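Local structure of bottromycin amidohydrolase (Streptomyces purpureus, 6I5S) at residues A[436-441]-A[452-457]; A[291-296]-A[351-356]; A[359-364]-A[415-420]; A[299-304]-A[443-448]. The protein is a two-zinc amidohydrolase specific for thiazoline-containing substrates that acts as the gatekeeper of bottromycin biosynthesis. All coordinates share one frame; numbering follows the deposited sequence.

From the N terminus, helix 290-295 opens contact 2 and the start of helix 301-313 opens contact 4. Contact 2 closes first, at 351-356, after 54 intervening residues, so the two loops cross. Helix 358-369 then opens contact 3, which closes at 415-420 and lies nested within the long loop of contact 4. Helix 431-444 carries 436-441, which opens contact 1, and 443-448, which closes contact 4; contact 1 closes afterwards at 452-457 and also crosses contact 4. Contact 1 folds the tail onto helix 431-444, contact 2 ties helix 290-295 to the loop 351-356, contact 3 ties helix 358-369 to the loop 415-420, and contact 4 brings helix 301-313 to the end of helix 431-444.

Contact 1: A[436-441]-A[452-457]; sequences RLWSLR and WARGAL
Trp438 on helix 431-444 faces Arg454 in the tail that follows it, their CA atoms 6.8 Å apart. With CG anti to the backbone N (chi1 -174°), the Trp438 indole leaves the helix toward the tail, and its six-membered part points edge-on into the face of Trp452. CZ2 of Trp438 sits over the centre of that face, 3.7 Å from CE2 of Trp452, and the planes stand at 87°: a T-shaped pair. The same edge brings NE1 of Trp438 to 3.0 Å from the backbone O of Trp452, near the ring plane, but the hydrogen bond is bent and weak. The tail doubles back here through a type II beta turn from Ala453 to Ala456, with Gly455 at the positive phi that suits glycine. From just before the turn, NE1 of Trp452 donates a straighter bond, 2.8 Å, to O of Ala456; that oxygen lies in the indole plane, while the N-H meets it from above the carbonyl plane. This bond restrains the rotation of the Trp452 ring. CB of Arg454 packs 4.0 Å from CD1 of Trp438, and NE of Arg454 makes a salt bridge with Asp435. Val108 and the edge-to-face ring of His109 also touch Trp438, and Pro358 packs on both indoles.

Contact 2: A[291-296]-A[351-356]; sequences AVLQAA and NPFVVA
Phe353 reaches from its loop toward helix 290-295, where Val292 meets the ring at its edge and Leu293 obliquely. CG1 of Val292 comes in near the ring plane, 3.7 Å from CD1 of Phe353. Leu293 approaches at the far end of the ring: its CD2 lies 3.6 Å from CZ of Phe353, and its CG is about as close to CE1 and CZ. In Val292 the contacting methyl CG1 is anti to the backbone N (chi1 178°), which aims it between the phenyl ring and Val355; CG2 of Val355 touches it at 3.8 Å. One methyl is thus held between an aromatic edge and another valine, with apolar contacts throughout. The Phe353 ring also meets that of Trp304 on helix 301-313, the planes at about 45°, and touches Thr286 and Pro288. A serine in place of Phe353 would probably leave CG1 of Val292 and CD2 of Leu293 without their aromatic partner and open a gap beside Trp304. The backbone positions the ring as well: Phe353 is the third residue of a type II beta turn from Asn351 to Val354, at a positive phi of 67°, and the turn is closed by Val354 N to Asn351 O. These apolar contacts hold the loop just beyond the zinc ligand Asp348, consistent with the amidohydrolase-superfamily barrel, whose last strand ends in a metal-binding aspartate.

Contact 3: A[359-364]-A[415-420]; sequences SFHKEI and GLARPD. With GOL (glycerol), chain D.
O1 of a bound glycerol, probably from the crystallisation liquor, is gripped from both segments: ND1 of His361 shares a hydrogen bond of 2.8 Å with it near the ring plane, and the backbone N of Leu416 donates to the same O1 over 3.0 Å. The glycerol is also bonded to Thr414 O. The site joins helix 358-369 to the loop entering strand 421-424 of the mixed sheet, consistent with the small beta domain flanking the barrel in amidohydrolase-superfamily enzymes. Both faces of the imidazole are covered by carbon. CA of Ala417 stands over one face, 3.4 Å from the ring centroid and only 8° off its normal, a well-centred CH-pi contact. Phe360 CD2 covers the opposite face nearer the rim. NE2 is hydrogen-bonded to His109 O, which with the ND1 bond fixes the ring's rotation. A leucine in place of His361 is likely to leave glycerol O1 and the His109 carbonyl without their imidazole partner and remove the flat face that Ala417 CA packs on. Beside the glycerol, whose C1 rests against CG2 of Ile364, the apolar side chains of Ile364 and Leu416 meet at about a right angle, CD1 to CD1 at 4.0 Å.

Contact 4: A[299-304]-A[443-448]; sequences SRRPAW and SAAGLD
Arg301 and Ala445 are the two residues that meet here, and they do so at one point: NH2 of Arg301 lies 3.4 Å from the backbone O of Ala445, approaching it obliquely to the guanidinium plane. The contact is slight, burying 56 Å² in all, and the backbones remain well apart, with the CA atoms of Arg301 and Ala445 10.6 Å from each other. The tighter part is around the arginine head. Its chain bends at chi3 (-88°), swinging the guanidinium toward the carboxyl end of helix 290-295, where NH2 is hydrogen-bonded to Ala296 O, its strongest partner, and NE makes a weak hydrogen bond to Leu293 O. Ala445 O has a firm partner of its own in Gln294 NE2, so Gln294 ties helix 290-295 to the end of helix 431-444. The loose part lies toward solvent. Apart from the carbonyl, Ala445 offers only its CB, 4.5 Å from NH2 of Arg301, and the neighbouring Ala444 and Gly446 are exposed, as are Pro302 and Ala303 on the other segment. Gly446, the first residue to leave helical phi/psi, forms a Schellman motif: its positive phi of 98° turns the chain away, and its N bonds back to Ser443 O over 2.9 Å. A side chain at this backbone conformation would jam against the preceding carbonyl. The cationic guanidinium is therefore bonded at the carboxyl end of helix 290-295 and lies near Ala445 O at the end of the other helix, where the helix dipoles probably favour the positive charge.

Contact 1: A[436-441]-A[452-457]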
loop_
_atom_site.group_PDB
_atom_site.type_symbol
_atom_site.label_atom_id
_atom_site.label_comp_id
_atom_site.label_asym_id
_atom_site.label_seq_id
_atom_site.Cartn_x
_atom_site.Cartn_y
_atom_site.Cartn_z
ATOM N N ARG A 436 -10.628 10.722 -16.079
ATOM C CA ARG A 436 -12.026 10.326 -16.075
ATOM C C ARG A 436 -12.320 9.345 -14.931
ATOM O O ARG A 436 -13.370 9.430 -14.279
ATOM C CB ARG A 436 -12.367 9.697 -17.435
ATOM C CG ARG A 436 -13.807 9.289 -17.649
ATOM C CD ARG A 436 -14.039 8.846 -19.106
ATOM N NE ARG A 436 -13.656 9.886 -20.071
ATOM C CZ ARG A 436 -12.690 9.783 -20.983
ATOM N NH1 ARG A 436 -11.963 8.673 -21.105
ATOM N NH2 ARG A 436 -12.453 10.805 -21.796
ATOM N N LEU A 437 -11.421 8.391 -14.699
ATOM C CA LEU A 437 -11.599 7.448 -13.586
ATOM C C LEU A 437 -11.589 8.161 -12.253
ATOM O O LEU A 437 -12.439 7.918 -11.396
ATOM C CB LEU A 437 -10.509 6.369 -13.598
ATOM C CG LEU A 437 -10.631 5.257 -14.658
ATOM C CD1 LEU A 437 -9.377 4.370 -14.732
ATOM C CD2 LEU A 437 -11.781 4.426 -14.282
ATOM N N TRP A 438 -10.669 9.084 -12.065
ATOM C CA TRP A 438 -10.640 9.816 -10.799
ATOM C C TRP A 438 -11.910 10.658 -10.648
ATOM O O TRP A 438 -12.569 10.632 -9.601
ATOM C CB TRP A 438 -9.365 10.671 -10.729
ATOM C CG TRP A 438 -9.131 11.380 -9.419
ATOM C CD1 TRP A 438 -9.051 12.735 -9.238
ATOM C CD2 TRP A 438 -8.934 10.793 -8.108
ATOM N NE1 TRP A 438 -8.813 13.036 -7.914
ATOM C CE2 TRP A 438 -8.741 11.870 -7.199
ATOM C CE3 TRP A 438 -8.886 9.486 -7.615
ATOM C CZ2 TRP A 438 -8.530 11.667 -5.834
ATOM C CZ3 TRP A 438 -8.678 9.304 -6.242
ATOM C CH2 TRP A 438 -8.470 10.384 -5.399
ATOM N N SER A 439 -12.308 11.383 -11.712
ATOM C CA SER A 439 -13.533 12.168 -11.637
ATOM C C SER A 439 -14.736 11.283 -11.293
ATOM O O SER A 439 -15.591 11.675 -10.487
ATOM C CB SER A 439 -13.740 12.942 -12.948
ATOM O OG SER A 439 -15.013 13.488 -12.931
ATOM N N LEU A 440 -14.809 10.071 -11.871
ATOM C CA LEU A 440 -15.942 9.208 -11.584
ATOM C C LEU A 440 -15.891 8.701 -10.146
ATOM O O LEU A 440 -16.916 8.682 -9.453
ATOM C CB LEU A 440 -15.933 8.024 -12.535
ATOM C CG LEU A 440 -17.096 7.049 -12.387
ATOM C CD1 LEU A 440 -18.396 7.712 -12.689
ATOM C CD2 LEU A 440 -16.847 5.929 -13.352
ATOM N N ARG A 441 -14.696 8.383 -9.676
ATOM C CA ARG A 441 -14.519 7.958 -8.275
ATOM C C ARG A 441 -15.006 9.040 -7.316
ATOM O O ARG A 441 -15.645 8.754 -6.295
ATOM C CB ARG A 441 -13.029 7.618 -8.028
ATOM C CG ARG A 441 -12.379 8.211 -6.731
ATOM C CD ARG A 441 -12.830 7.468 -5.640
ATOM N NE ARG A 441 -12.215 7.797 -4.348
ATOM C CZ ARG A 441 -12.863 8.334 -3.342
ATOM N NH1 ARG A 441 -14.110 8.816 -3.497
ATOM N NH2 ARG A 441 -12.248 8.383 -2.175
ATOM N N TRP A 452 -11.118 18.350 -6.649
ATOM C CA TRP A 452 -9.942 17.524 -6.361
ATOM C C TRP A 452 -9.285 17.100 -7.682
ATOM O O TRP A 452 -9.484 15.972 -8.212
ATOM C CB TRP A 452 -10.283 16.297 -5.504
ATOM C CG TRP A 452 -9.095 15.623 -4.863
ATOM C CD1 TRP A 452 -7.758 15.733 -5.208
ATOM C CD2 TRP A 452 -9.132 14.744 -3.740
ATOM N NE1 TRP A 452 -6.984 15.010 -4.332
ATOM C CE2 TRP A 452 -7.799 14.367 -3.451
ATOM C CE3 TRP A 452 -10.161 14.219 -2.959
ATOM C CZ2 TRP A 452 -7.480 13.525 -2.415
ATOM C CZ3 TRP A 452 -9.839 13.368 -1.943
ATOM C CH2 TRP A 452 -8.510 13.045 -1.660
ATOM N N ALA A 453 -8.439 17.992 -8.216
ATOM C CA ALA A 453 -7.756 17.689 -9.472
ATOM C C ALA A 453 -6.796 16.521 -9.309
ATOM O O ALA A 453 -6.117 16.373 -8.283
ATOM C CB ALA A 453 -6.984 18.901 -9.972
ATOM N N ARG A 454 -6.730 15.663 -10.326
ATOM C CA ARG A 454 -5.801 14.553 -10.267
ATOM C C ARG A 454 -4.372 15.068 -10.152
ATOM O O ARG A 454 -3.965 16.004 -10.876
ATOM C CB ARG A 454 -5.968 13.681 -11.530
ATOM C CG ARG A 454 -5.158 12.442 -11.476
ATOM C CD ARG A 454 -5.496 11.434 -12.609
ATOM N NE ARG A 454 -5.023 11.930 -13.887
ATOM C CZ ARG A 454 -3.780 11.778 -14.334
ATOM N NH1 ARG A 454 -2.867 11.134 -13.621
ATOM N NH2 ARG A 454 -3.460 12.230 -15.531
ATOM N N GLY A 455 -3.615 14.451 -9.240
ATOM C CA GLY A 455 -2.259 14.874 -8.906
ATOM C C GLY A 455 -2.133 15.647 -7.602
ATOM O O GLY A 455 -1.030 15.698 -7.028
ATOM N N ALA A 456 -3.210 16.280 -7.141
ATOM C CA ALA A 456 -3.261 16.893 -5.824
ATOM C C ALA A 456 -3.454 15.783 -4.789
ATOM O O ALA A 456 -4.260 14.859 -4.995
ATOM C CB ALA A 456 -4.413 17.880 -5.746
ATOM N N LEU A 457 -2.739 15.869 -3.688
ATOM C CA LEU A 457 -2.864 14.798 -2.707
ATOM C C LEU A 457 -4.003 15.041 -1.740
ATOM O O LEU A 457 -4.329 14.144 -0.942
ATOM C CB LEU A 457 -1.548 14.639 -1.937
ATOM C CG LEU A 457 -0.347 14.311 -2.840
ATOM C CD1 LEU A 457 0.901 14.060 -1.967
ATOM C CD2 LEU A 457 -0.585 13.144 -3.802
#

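Contact 2: A[291-296]-A[351-356]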
loop_
_atom_site.group_PDB
_atom_site.type_symbol
_atom_site.label_atom_id
_atom_site.label_comp_id
_atom_site.label_asym_id
_atom_site.label_seq_id
_atom_site.Cartn_x
_atom_site.Cartn_y
_atom_site.Cartn_z
ATOM N N ALA A 291 -14.311 18.266 2.277
ATOM C CA ALA A 291 -14.228 17.686 0.939
ATOM C C ALA A 291 -13.744 16.245 1.006
ATOM O O ALA A 291 -14.297 15.374 0.333
ATOM C CB ALA A 291 -13.311 18.539 0.052
ATOM N N VAL A 292 -12.744 15.956 1.866
ATOM C CA VAL A 292 -12.262 14.584 1.961
ATOM C C VAL A 292 -13.315 13.690 2.600
ATOM O O VAL A 292 -13.494 12.543 2.192
ATOM C CB VAL A 292 -10.927 14.512 2.716
ATOM C CG1 VAL A 292 -10.503 13.048 2.817
ATOM C CG2 VAL A 292 -9.892 15.254 1.996
ATOM N N LEU A 293 -14.041 14.193 3.598
ATOM C CA LEU A 293 -15.134 13.402 4.155
ATOM C C LEU A 293 -16.200 13.092 3.114
ATOM O O LEU A 293 -16.788 12.006 3.135
ATOM C CB LEU A 293 -15.763 14.127 5.335
ATOM C CG LEU A 293 -14.995 14.157 6.621
ATOM C CD1 LEU A 293 -15.613 15.220 7.566
ATOM C CD2 LEU A 293 -15.021 12.779 7.252
ATOM N N GLN A 294 -16.515 14.048 2.233
ATOM C CA GLN A 294 -17.473 13.771 1.175
ATOM C C GLN A 294 -16.962 12.656 0.270
ATOM O O GLN A 294 -17.755 11.863 -0.265
ATOM C CB GLN A 294 -17.733 15.057 0.372
ATOM C CG GLN A 294 -18.811 14.928 -0.674
ATOM C CD GLN A 294 -20.160 14.604 -0.074
ATOM O OE1 GLN A 294 -20.756 15.419 0.624
ATOM N NE2 GLN A 294 -20.640 13.407 -0.333
ATOM N N ALA A 295 -15.640 12.563 0.116
ATOM C CA ALA A 295 -15.043 11.592 -0.788
ATOM C C ALA A 295 -14.965 10.200 -0.180
ATOM O O ALA A 295 -14.843 9.218 -0.931
ATOM C CB ALA A 295 -13.655 12.058 -1.204
ATOM N N ALA A 296 -15.120 10.105 1.129
ATOM C CA ALA A 296 -15.101 8.835 1.829
ATOM C C ALA A 296 -16.327 8.023 1.443
ATOM O O ALA A 296 -17.397 8.565 1.179
ATOM C CB ALA A 296 -15.099 9.039 3.345
ATOM N N ASN A 351 -8.168 3.916 6.944
ATOM C CA ASN A 351 -8.153 4.646 8.211
ATOM C C ASN A 351 -8.599 6.080 7.958
ATOM O O ASN A 351 -8.476 6.590 6.823
ATOM C CB ASN A 351 -6.752 4.673 8.810
ATOM C CG ASN A 351 -6.363 3.392 9.506
ATOM O OD1 ASN A 351 -7.002 2.383 9.324
ATOM N ND2 ASN A 351 -5.270 3.428 10.268
ATOM N N PRO A 352 -9.124 6.768 8.980
ATOM C CA PRO A 352 -9.646 8.111 8.732
ATOM C C PRO A 352 -8.656 9.057 8.066
ATOM O O PRO A 352 -7.511 9.204 8.501
ATOM C CB PRO A 352 -10.047 8.562 10.124
ATOM C CG PRO A 352 -10.445 7.263 10.857
ATOM C CD PRO A 352 -9.450 6.291 10.353
ATOM N N PHE A 353 -9.090 9.632 6.943
ATOM C CA PHE A 353 -8.346 10.608 6.146
ATOM C C PHE A 353 -7.108 10.036 5.477
ATOM O O PHE A 353 -6.251 10.796 5.013
ATOM C CB PHE A 353 -8.031 11.833 7.015
ATOM C CG PHE A 353 -9.282 12.486 7.462
ATOM C CD1 PHE A 353 -10.098 13.117 6.534
ATOM C CD2 PHE A 353 -9.708 12.384 8.757
ATOM C CE1 PHE A 353 -11.298 13.685 6.911
ATOM C CE2 PHE A 353 -10.915 12.961 9.139
ATOM C CZ PHE A 353 -11.699 13.603 8.212
ATOM N N VAL A 354 -7.030 8.706 5.353
ATOM C CA VAL A 354 -6.003 8.035 4.554
ATOM C C VAL A 354 -6.705 7.473 3.323
ATOM O O VAL A 354 -7.356 6.432 3.411
ATOM C CB VAL A 354 -5.280 6.965 5.344
ATOM C CG1 VAL A 354 -4.107 6.446 4.525
ATOM C CG2 VAL A 354 -4.801 7.545 6.693
ATOM N N VAL A 355 -6.615 8.193 2.204
ATOM C CA VAL A 355 -7.424 7.907 1.018
ATOM C C VAL A 355 -6.618 7.024 0.083
ATOM O O VAL A 355 -5.521 7.399 -0.338
ATOM C CB VAL A 355 -7.848 9.199 0.304
ATOM C CG1 VAL A 355 -8.678 8.896 -0.996
ATOM C CG2 VAL A 355 -8.681 10.090 1.228
ATOM N N ALA A 356 -7.183 5.862 -0.274
ATOM C CA ALA A 356 -6.522 4.962 -1.224
ATOM C C ALA A 356 -6.134 5.701 -2.513
ATOM O O ALA A 356 -6.981 6.258 -3.217
ATOM C CB ALA A 356 -7.445 3.768 -1.567
#

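Contact 3: A[359-364]-A[415-420]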
loop_
_atom_site.group_PDB
_atom_site.type_symbol
_atom_site.label_atom_id
_atom_site.label_comp_id
_atom_site.label_asym_id
_atom_site.label_seq_id
_atom_site.Cartn_x
_atom_site.Cartn_y
_atom_site.Cartn_z
ATOM N N SER A 359 -2.851 8.708 -0.711
ATOM C CA SER A 359 -2.101 8.405 0.515
ATOM C C SER A 359 -0.792 7.685 0.201
ATOM O O SER A 359 0.185 7.780 0.980
ATOM C CB SER A 359 -2.945 7.554 1.475
ATOM O OG SER A 359 -3.319 6.301 0.930
ATOM N N PHE A 360 -0.758 6.944 -0.903
ATOM C CA PHE A 360 0.488 6.299 -1.310
ATOM C C PHE A 360 1.577 7.350 -1.527
ATOM O O PHE A 360 2.723 7.203 -1.066
ATOM C CB PHE A 360 0.271 5.476 -2.578
ATOM C CG PHE A 360 1.471 4.703 -2.994
ATOM C CD1 PHE A 360 1.780 3.552 -2.316
ATOM C CD2 PHE A 360 2.335 5.164 -3.965
ATOM C CE1 PHE A 360 2.911 2.806 -2.641
ATOM C CE2 PHE A 360 3.459 4.411 -4.321
ATOM C CZ PHE A 360 3.751 3.240 -3.635
ATOM N N HIS A 361 1.237 8.406 -2.265
ATOM C CA HIS A 361 2.177 9.497 -2.499
ATOM C C HIS A 361 2.420 10.318 -1.246
ATOM O O HIS A 361 3.503 10.886 -1.112
ATOM C CB HIS A 361 1.678 10.295 -3.721
ATOM C CG HIS A 361 1.713 9.445 -4.943
ATOM N ND1 HIS A 361 2.902 9.160 -5.586
ATOM C CD2 HIS A 361 0.764 8.675 -5.519
ATOM C CE1 HIS A 361 2.656 8.291 -6.557
ATOM N NE2 HIS A 361 1.374 7.963 -6.519
ATOM N N LYS A 362 1.455 10.402 -0.339
ATOM C CA LYS A 362 1.749 11.010 0.965
ATOM C C LYS A 362 2.795 10.222 1.733
ATOM O O LYS A 362 3.632 10.816 2.445
ATOM C CB LYS A 362 0.497 11.142 1.806
ATOM C CG LYS A 362 -0.513 12.158 1.309
ATOM C CD LYS A 362 -1.462 12.495 2.426
ATOM C CE LYS A 362 -2.524 13.438 1.987
ATOM N NZ LYS A 362 -3.309 13.972 3.149
ATOM N N GLU A 363 2.790 8.892 1.590
ATOM C CA GLU A 363 3.778 8.094 2.297
ATOM C C GLU A 363 5.143 8.242 1.644
ATOM O O GLU A 363 6.146 8.336 2.350
ATOM C CB GLU A 363 3.360 6.628 2.327
ATOM C CG GLU A 363 4.363 5.699 3.096
ATOM C CD GLU A 363 4.455 5.976 4.537
ATOM O OE1 GLU A 363 3.731 6.892 4.995
ATOM O OE2 GLU A 363 5.292 5.284 5.255
ATOM N N ILE A 364 5.203 8.331 0.301
ATOM C CA ILE A 364 6.468 8.712 -0.342
ATOM C C ILE A 364 6.954 10.052 0.199
ATOM O O ILE A 364 8.142 10.222 0.503
ATOM C CB ILE A 364 6.322 8.747 -1.873
ATOM C CG1 ILE A 364 6.224 7.274 -2.373
ATOM C CG2 ILE A 364 7.501 9.468 -2.545
ATOM C CD1 ILE A 364 5.852 7.177 -3.814
ATOM N N GLY A 415 5.741 14.985 -8.692
ATOM C CA GLY A 415 6.590 13.828 -8.478
ATOM C C GLY A 415 6.066 12.628 -9.221
ATOM O O GLY A 415 5.893 12.641 -10.446
ATOM N N LEU A 416 5.801 11.534 -8.477
ATOM C CA LEU A 416 5.249 10.321 -9.078
ATOM C C LEU A 416 3.731 10.297 -9.084
ATOM O O LEU A 416 3.125 9.391 -9.699
ATOM C CB LEU A 416 5.795 9.117 -8.312
ATOM C CG LEU A 416 7.295 8.878 -8.389
ATOM C CD1 LEU A 416 7.804 8.093 -7.211
ATOM C CD2 LEU A 416 7.629 8.130 -9.707
ATOM N N ALA A 417 3.084 11.290 -8.463
ATOM C CA ALA A 417 1.659 11.219 -8.160
ATOM C C ALA A 417 0.729 11.462 -9.324
ATOM O O ALA A 417 -0.468 11.170 -9.190
ATOM C CB ALA A 417 1.301 12.210 -7.055
ATOM N N ARG A 418 1.198 11.992 -10.445
ATOM C CA ARG A 418 0.320 12.279 -11.565
ATOM C C ARG A 418 0.892 11.655 -12.831
ATOM O O ARG A 418 1.491 12.339 -13.677
ATOM C CB ARG A 418 0.144 13.799 -11.741
ATOM C CG ARG A 418 -1.029 14.134 -12.597
ATOM C CD ARG A 418 -1.052 15.612 -12.950
ATOM N NE ARG A 418 -2.311 15.908 -13.557
ATOM C CZ ARG A 418 -2.628 15.556 -14.796
ATOM N NH1 ARG A 418 -1.737 14.901 -15.550
ATOM N NH2 ARG A 418 -3.834 15.864 -15.273
ATOM N N PRO A 419 0.735 10.348 -12.993
ATOM C CA PRO A 419 1.192 9.719 -14.221
ATOM C C PRO A 419 0.483 10.318 -15.418
ATOM O O PRO A 419 -0.653 10.787 -15.338
ATOM C CB PRO A 419 0.811 8.260 -14.030
ATOM C CG PRO A 419 0.648 8.029 -12.555
ATOM C CD PRO A 419 0.240 9.390 -12.005
ATOM N N ASP A 420 1.175 10.312 -16.538
ATOM C CA ASP A 420 0.552 10.502 -17.832
ATOM C C ASP A 420 0.042 9.206 -18.461
ATOM O O ASP A 420 -0.552 9.256 -19.548
ATOM C CB ASP A 420 1.557 11.191 -18.746
ATOM C CG ASP A 420 1.961 12.548 -18.206
ATOM O OD1 ASP A 420 1.046 13.326 -17.937
ATOM O OD2 ASP A 420 3.167 12.792 -17.987
HETATM C C1 GOL D . 5.130 11.723 -4.369
HETATM O O1 GOL D . 4.873 11.159 -5.631
HETATM C C2 GOL D . 4.811 13.221 -4.388
HETATM O O2 GOL D . 3.584 13.503 -5.026
HETATM C C3 GOL D . 4.739 13.712 -2.944
HETATM O O3 GOL D . 4.393 15.087 -2.911
#

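Contact 4: A[299-304]-A[443-448]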
loop_
_atom_site.group_PDB
_atom_site.type_symbol
_atom_site.label_atom_id
_atom_site.label_comp_id
_atom_site.label_asym_id
_atom_site.label_seq_id
_atom_site.Cartn_x
_atom_site.Cartn_y
_atom_site.Cartn_z
ATOM N N SER A 299 -19.720 3.743 4.174
ATOM C CA SER A 299 -19.450 2.932 5.357
ATOM C C SER A 299 -18.367 3.548 6.236
ATOM O O SER A 299 -18.338 3.293 7.437
ATOM C CB SER A 299 -19.036 1.523 4.946
ATOM O OG SER A 299 -17.885 1.564 4.128
ATOM N N ARG A 300 -17.439 4.304 5.650
ATOM C CA ARG A 300 -16.367 4.904 6.409
ATOM C C ARG A 300 -16.717 6.256 7.013
ATOM O O ARG A 300 -16.042 6.672 7.948
ATOM C CB ARG A 300 -15.140 5.094 5.525
ATOM C CG ARG A 300 -14.371 3.827 5.282
ATOM C CD ARG A 300 -13.382 4.072 4.180
ATOM N NE ARG A 300 -12.657 2.867 3.883
ATOM C CZ ARG A 300 -12.247 2.533 2.673
ATOM N NH1 ARG A 300 -12.497 3.316 1.614
ATOM N NH2 ARG A 300 -11.603 1.393 2.537
ATOM N N ARG A 301 -17.737 6.942 6.504
ATOM C CA ARG A 301 -17.935 8.341 6.865
ATOM C C ARG A 301 -18.157 8.525 8.364
ATOM O O ARG A 301 -17.669 9.530 8.909
ATOM C CB ARG A 301 -19.103 8.908 6.044
ATOM C CG ARG A 301 -18.941 10.330 5.564
ATOM C CD ARG A 301 -19.981 10.616 4.452
ATOM N NE ARG A 301 -19.506 10.263 3.104
ATOM C CZ ARG A 301 -20.293 9.949 2.081
ATOM N NH1 ARG A 301 -21.613 9.915 2.236
ATOM N NH2 ARG A 301 -19.763 9.652 0.896
ATOM N N PRO A 302 -18.855 7.634 9.085
ATOM C CA PRO A 302 -19.028 7.880 10.542
ATOM C C PRO A 302 -17.715 7.894 11.304
ATOM O O PRO A 302 -17.471 8.817 12.083
ATOM C CB PRO A 302 -19.961 6.735 10.980
ATOM C CG PRO A 302 -20.706 6.374 9.712
ATOM C CD PRO A 302 -19.675 6.509 8.618
ATOM N N ALA A 303 -16.836 6.922 11.063
ATOM C CA ALA A 303 -15.548 6.889 11.747
ATOM C C ALA A 303 -14.692 8.064 11.332
ATOM O O ALA A 303 -13.998 8.668 12.157
ATOM C CB ALA A 303 -14.834 5.582 11.426
ATOM N N TRP A 304 -14.741 8.425 10.053
ATOM C CA TRP A 304 -13.940 9.557 9.607
ATOM C C TRP A 304 -14.459 10.853 10.206
ATOM O O TRP A 304 -13.680 11.751 10.564
ATOM C CB TRP A 304 -13.962 9.624 8.093
ATOM C CG TRP A 304 -13.141 8.555 7.419
ATOM C CD1 TRP A 304 -12.999 7.253 7.805
ATOM C CD2 TRP A 304 -12.356 8.710 6.233
ATOM N NE1 TRP A 304 -12.149 6.593 6.952
ATOM C CE2 TRP A 304 -11.741 7.467 5.974
ATOM C CE3 TRP A 304 -12.089 9.785 5.390
ATOM C CZ2 TRP A 304 -10.912 7.257 4.874
ATOM C CZ3 TRP A 304 -11.250 9.588 4.318
ATOM C CH2 TRP A 304 -10.660 8.344 4.073
ATOM N N SER A 443 -17.214 11.687 -8.133
ATOM C CA SER A 443 -18.633 11.965 -8.349
ATOM C C SER A 443 -19.505 10.902 -7.695
ATOM O O SER A 443 -20.541 11.217 -7.108
ATOM C CB SER A 443 -18.973 12.027 -9.860
ATOM O OG SER A 443 -18.192 12.957 -10.535
ATOM N N ALA A 444 -19.079 9.639 -7.768
ATOM C CA ALA A 444 -19.839 8.544 -7.189
ATOM C C ALA A 444 -19.969 8.676 -5.689
ATOM O O ALA A 444 -20.964 8.234 -5.113
ATOM C CB ALA A 444 -19.173 7.212 -7.536
ATOM N N ALA A 445 -18.989 9.290 -5.042
ATOM C CA ALA A 445 -19.035 9.550 -3.618
ATOM C C ALA A 445 -19.719 10.866 -3.289
ATOM O O ALA A 445 -19.900 11.182 -2.114
ATOM C CB ALA A 445 -17.625 9.545 -3.061
ATOM N N GLY A 446 -20.096 11.655 -4.286
ATOM C CA GLY A 446 -20.822 12.887 -4.039
ATOM C C GLY A 446 -19.991 14.140 -4.036
ATOM O O GLY A 446 -20.503 15.199 -3.674
ATOM N N LEU A 447 -18.721 14.059 -4.380
ATOM C CA LEU A 447 -17.869 15.235 -4.416
ATOM C C LEU A 447 -17.736 15.700 -5.855
ATOM O O LEU A 447 -17.484 14.889 -6.745
ATOM C CB LEU A 447 -16.493 14.926 -3.833
ATOM C CG LEU A 447 -15.590 16.160 -3.750
ATOM C CD1 LEU A 447 -16.115 17.132 -2.761
ATOM C CD2 LEU A 447 -14.180 15.700 -3.368
ATOM N N ASP A 448 -17.912 17.000 -6.070
ATOM C CA ASP A 448 -17.682 17.619 -7.352
ATOM C C ASP A 448 -16.250 17.346 -7.793
ATOM O O ASP A 448 -15.311 17.768 -7.103
ATOM C CB ASP A 448 -17.931 19.122 -7.223
ATOM C CG ASP A 448 -17.877 19.839 -8.536
ATOM O OD1 ASP A 448 -17.311 19.303 -9.511
ATOM O OD2 ASP A 448 -18.387 20.972 -8.567
#